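Long-range contact in folylpolyglutamate synthase (FolC) (Helicobacter pylori, PDB 6K8C), which probably adds glutamate to dihydropteroate and to tetrahydrofolates, using ATP, to make dihydrofolate and folylpolyglutamates: residues A[98-111]-A[122-134]. Sequence-based numbering, arbitrary orientation.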
# COMPACT_ATOMS: atom_id res chain seq x y z
N VAL A 98 7.40 -11.17 -7.10
CA VAL A 98 8.70 -11.80 -7.26
C VAL A 98 8.62 -13.28 -6.90
O VAL A 98 7.89 -13.69 -5.99
CB VAL A 98 9.77 -11.07 -6.42
CG1 VAL A 98 9.54 -11.30 -4.93
CG2 VAL A 98 11.17 -11.51 -6.84
N GLY A 99 9.36 -14.10 -7.65
CA GLY A 99 9.41 -15.51 -7.36
C GLY A 99 10.21 -15.79 -6.10
O GLY A 99 11.16 -15.08 -5.76
N GLU A 100 9.81 -16.85 -5.39
CA GLU A 100 10.44 -17.19 -4.12
C GLU A 100 11.95 -17.40 -4.26
O GLU A 100 12.73 -16.96 -3.41
CB GLU A 100 9.79 -18.43 -3.52
CG GLU A 100 8.36 -18.24 -3.07
CD GLU A 100 7.94 -19.28 -2.05
OE1 GLU A 100 6.94 -19.05 -1.34
OE2 GLU A 100 8.62 -20.33 -1.97
N SER A 101 12.37 -18.09 -5.33
CA SER A 101 13.79 -18.39 -5.47
C SER A 101 14.60 -17.15 -5.81
O SER A 101 15.75 -17.03 -5.38
CB SER A 101 13.99 -19.49 -6.52
OG SER A 101 13.09 -19.32 -7.60
N VAL A 102 14.02 -16.22 -6.58
CA VAL A 102 14.70 -14.96 -6.87
C VAL A 102 14.89 -14.16 -5.59
O VAL A 102 15.95 -13.55 -5.37
CB VAL A 102 13.90 -14.17 -7.92
CG1 VAL A 102 14.52 -12.80 -8.13
CG2 VAL A 102 13.84 -14.94 -9.24
N LEU A 103 13.86 -14.13 -4.74
CA LEU A 103 13.97 -13.40 -3.47
C LEU A 103 14.97 -14.07 -2.53
O LEU A 103 15.77 -13.38 -1.88
CB LEU A 103 12.58 -13.31 -2.82
CG LEU A 103 12.46 -12.58 -1.49
CD1 LEU A 103 13.01 -11.16 -1.59
CD2 LEU A 103 11.01 -12.57 -1.04
N GLU A 104 14.93 -15.40 -2.44
CA GLU A 104 15.88 -16.10 -1.57
C GLU A 104 17.32 -15.88 -2.04
O GLU A 104 18.24 -15.77 -1.22
CB GLU A 104 15.54 -17.59 -1.52
CG GLU A 104 16.57 -18.45 -0.80
CD GLU A 104 16.65 -18.18 0.70
OE1 GLU A 104 15.69 -17.62 1.26
OE2 GLU A 104 17.68 -18.54 1.31
N ASN A 105 17.52 -15.79 -3.35
CA ASN A 105 18.87 -15.56 -3.88
C ASN A 105 19.38 -14.17 -3.51
O ASN A 105 20.56 -14.01 -3.17
CB ASN A 105 18.87 -15.75 -5.40
CG ASN A 105 20.16 -15.29 -6.04
OD1 ASN A 105 20.23 -14.21 -6.62
ND2 ASN A 105 21.19 -16.12 -5.92
N ALA A 106 18.52 -13.15 -3.56
CA ALA A 106 18.95 -11.83 -3.12
C ALA A 106 19.30 -11.83 -1.64
O ALA A 106 20.29 -11.21 -1.23
CB ALA A 106 17.84 -10.80 -3.41
N HIS A 107 18.49 -12.52 -0.83
CA HIS A 107 18.80 -12.64 0.59
C HIS A 107 20.14 -13.34 0.80
O HIS A 107 20.94 -12.92 1.64
CB HIS A 107 17.67 -13.40 1.29
CG HIS A 107 18.08 -13.99 2.60
ND1 HIS A 107 18.33 -13.22 3.72
CD2 HIS A 107 18.33 -15.27 2.97
CE1 HIS A 107 18.69 -14.00 4.72
NE2 HIS A 107 18.70 -15.25 4.30
N GLN A 108 20.40 -14.41 0.05
CA GLN A 108 21.64 -15.15 0.23
C GLN A 108 22.86 -14.27 -0.03
O GLN A 108 23.89 -14.42 0.64
CB GLN A 108 21.66 -16.38 -0.68
CG GLN A 108 20.92 -17.59 -0.11
CD GLN A 108 21.28 -17.86 1.35
OE1 GLN A 108 22.45 -17.84 1.72
NE2 GLN A 108 20.27 -18.13 2.16
N GLN A 109 22.76 -13.35 -0.99
CA GLN A 109 23.87 -12.43 -1.25
C GLN A 109 24.02 -11.41 -0.13
O GLN A 109 25.14 -11.02 0.21
CB GLN A 109 23.67 -11.72 -2.59
CG GLN A 109 23.54 -12.65 -3.78
CD GLN A 109 23.38 -11.89 -5.09
OE1 GLN A 109 22.40 -12.07 -5.81
NE2 GLN A 109 24.34 -11.02 -5.39
N LEU A 110 22.90 -10.95 0.45
CA LEU A 110 22.96 -9.88 1.44
C LEU A 110 23.41 -10.37 2.81
O LEU A 110 24.14 -9.67 3.52
CB LEU A 110 21.60 -9.21 1.58
CG LEU A 110 21.12 -8.27 0.48
CD1 LEU A 110 19.73 -7.75 0.83
CD2 LEU A 110 22.10 -7.13 0.31
N GLN A 111 22.96 -11.56 3.22
CA GLN A 111 23.02 -11.95 4.63
C GLN A 111 24.44 -12.06 5.17
O GLN A 111 24.63 -11.98 6.39
CB GLN A 111 22.28 -13.27 4.83
CG GLN A 111 22.71 -14.39 3.89
CD GLN A 111 23.99 -15.07 4.35
OE1 GLN A 111 24.25 -15.17 5.55
NE2 GLN A 111 24.79 -15.53 3.40
N PHE A 122 12.13 -3.67 8.27
CA PHE A 122 11.79 -2.89 7.09
C PHE A 122 13.04 -2.41 6.36
O PHE A 122 13.03 -2.32 5.12
CB PHE A 122 10.91 -1.69 7.46
CG PHE A 122 10.47 -0.88 6.27
CD1 PHE A 122 9.54 -1.39 5.38
CD2 PHE A 122 11.00 0.38 6.02
CE1 PHE A 122 9.13 -0.66 4.27
CE2 PHE A 122 10.59 1.12 4.92
CZ PHE A 122 9.66 0.60 4.05
N GLU A 123 14.12 -2.11 7.09
CA GLU A 123 15.37 -1.74 6.43
C GLU A 123 15.91 -2.88 5.57
O GLU A 123 16.45 -2.64 4.48
CB GLU A 123 16.40 -1.30 7.48
CG GLU A 123 16.06 0.06 8.10
CD GLU A 123 16.86 0.37 9.36
OE1 GLU A 123 17.63 -0.50 9.82
OE2 GLU A 123 16.71 1.49 9.88
N TYR A 124 15.78 -4.12 6.04
CA TYR A 124 16.23 -5.26 5.24
C TYR A 124 15.35 -5.45 4.00
O TYR A 124 15.86 -5.77 2.92
CB TYR A 124 16.24 -6.53 6.08
CG TYR A 124 17.04 -7.64 5.44
CD1 TYR A 124 18.40 -7.49 5.19
CD2 TYR A 124 16.43 -8.83 5.06
CE1 TYR A 124 19.13 -8.50 4.60
CE2 TYR A 124 17.16 -9.85 4.47
CZ TYR A 124 18.51 -9.67 4.24
OH TYR A 124 19.23 -10.67 3.65
N ALA A 125 14.03 -5.27 4.15
CA ALA A 125 13.15 -5.32 2.99
C ALA A 125 13.56 -4.29 1.95
O ALA A 125 13.53 -4.56 0.74
CB ALA A 125 11.70 -5.09 3.43
N THR A 126 13.96 -3.09 2.40
CA THR A 126 14.41 -2.05 1.48
C THR A 126 15.64 -2.49 0.70
O THR A 126 15.71 -2.31 -0.52
CB THR A 126 14.69 -0.76 2.25
OG1 THR A 126 13.49 -0.32 2.92
CG2 THR A 126 15.16 0.35 1.32
N LEU A 127 16.63 -3.08 1.38
CA LEU A 127 17.81 -3.56 0.67
C LEU A 127 17.46 -4.67 -0.30
O LEU A 127 18.02 -4.74 -1.40
CB LEU A 127 18.88 -4.05 1.66
CG LEU A 127 19.54 -3.01 2.57
CD1 LEU A 127 20.68 -3.67 3.36
CD2 LEU A 127 20.05 -1.81 1.79
N LEU A 128 16.54 -5.56 0.09
CA LEU A 128 16.10 -6.61 -0.82
C LEU A 128 15.48 -6.01 -2.08
O LEU A 128 15.71 -6.50 -3.19
CB LEU A 128 15.11 -7.54 -0.12
CG LEU A 128 15.67 -8.53 0.90
CD1 LEU A 128 14.54 -9.20 1.66
CD2 LEU A 128 16.56 -9.56 0.22
N ALA A 129 14.69 -4.94 -1.92
CA ALA A 129 14.10 -4.29 -3.08
C ALA A 129 15.17 -3.73 -4.01
O ALA A 129 15.10 -3.90 -5.23
CB ALA A 129 13.15 -3.17 -2.64
N VAL A 130 16.19 -3.08 -3.45
CA VAL A 130 17.26 -2.52 -4.27
C VAL A 130 18.02 -3.64 -4.97
O VAL A 130 18.39 -3.51 -6.15
CB VAL A 130 18.20 -1.65 -3.42
CG1 VAL A 130 19.32 -1.07 -4.29
CG2 VAL A 130 17.42 -0.55 -2.73
N MET A 131 18.28 -4.75 -4.27
CA MET A 131 18.96 -5.88 -4.89
C MET A 131 18.14 -6.43 -6.05
O MET A 131 18.67 -6.71 -7.14
CB MET A 131 19.22 -6.97 -3.86
CG MET A 131 20.44 -6.73 -2.98
SD MET A 131 22.00 -6.83 -3.88
CE MET A 131 21.99 -8.55 -4.40
N LEU A 132 16.83 -6.59 -5.84
CA LEU A 132 15.96 -7.13 -6.87
C LEU A 132 15.82 -6.20 -8.06
O LEU A 132 15.53 -6.67 -9.16
CB LEU A 132 14.58 -7.43 -6.29
CG LEU A 132 14.52 -8.58 -5.28
CD1 LEU A 132 13.16 -8.62 -4.62
CD2 LEU A 132 14.83 -9.89 -5.97
N ALA A 133 16.03 -4.90 -7.87
CA ALA A 133 15.85 -3.90 -8.93
C ALA A 133 17.16 -3.51 -9.60
O ALA A 133 17.20 -2.51 -10.32
CB ALA A 133 15.17 -2.66 -8.36
N LYS A 134 18.23 -4.30 -9.39
CA LYS A 134 19.55 -3.96 -9.91
C LYS A 134 19.53 -3.61 -11.40
O LYS A 134 20.20 -2.67 -11.83
CB LYS A 134 20.50 -5.14 -9.66
CG LYS A 134 21.91 -4.95 -10.21
CD LYS A 134 22.64 -6.29 -10.25
CE LYS A 134 24.12 -6.14 -9.95
NZ LYS A 134 24.75 -5.09 -10.79
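Leu110 and Leu128 are the two knobs of a knobs-into-holes crossing between helix 100-110 and helix 122-132, within the P-loop NTPase-like middle domain of this Mur ligase relative. The axes pass 9.6 Å apart at 110°. Leu110 enters a hollow lined by Tyr124, Leu127, Leu128 and Met131. Its CD1 lies 3.7 Å from Leu128 CD2, while its CD2 rests on Met131 CG. In return, Leu128 fills the hollow between Leu103, Ala106, His107 and Leu110. Small Ala106 lets the backbones come close: its CA is 6.2 Å from that of Met131. Met131 is bent at both chi2 and chi3, which brings its CE against the side chain of Gln109. Leu132 spreads its two methyls between Val98, just before helix 100-110, and Val102, Leu103 and Ala106 on it; CD2 is 3.6 Å from Val102 CG1. Phe91, on strand 91-93, also touches Val98, Leu103 and Leu132, so the sheet borders this end. Toward the other end the His107 and Tyr124 rings meet rim to rim, planes at 85°, and Phe15 packs against both. There His107 ND1 shares a buried hydrogen bond of 2.7 Å with Tyr124 OH.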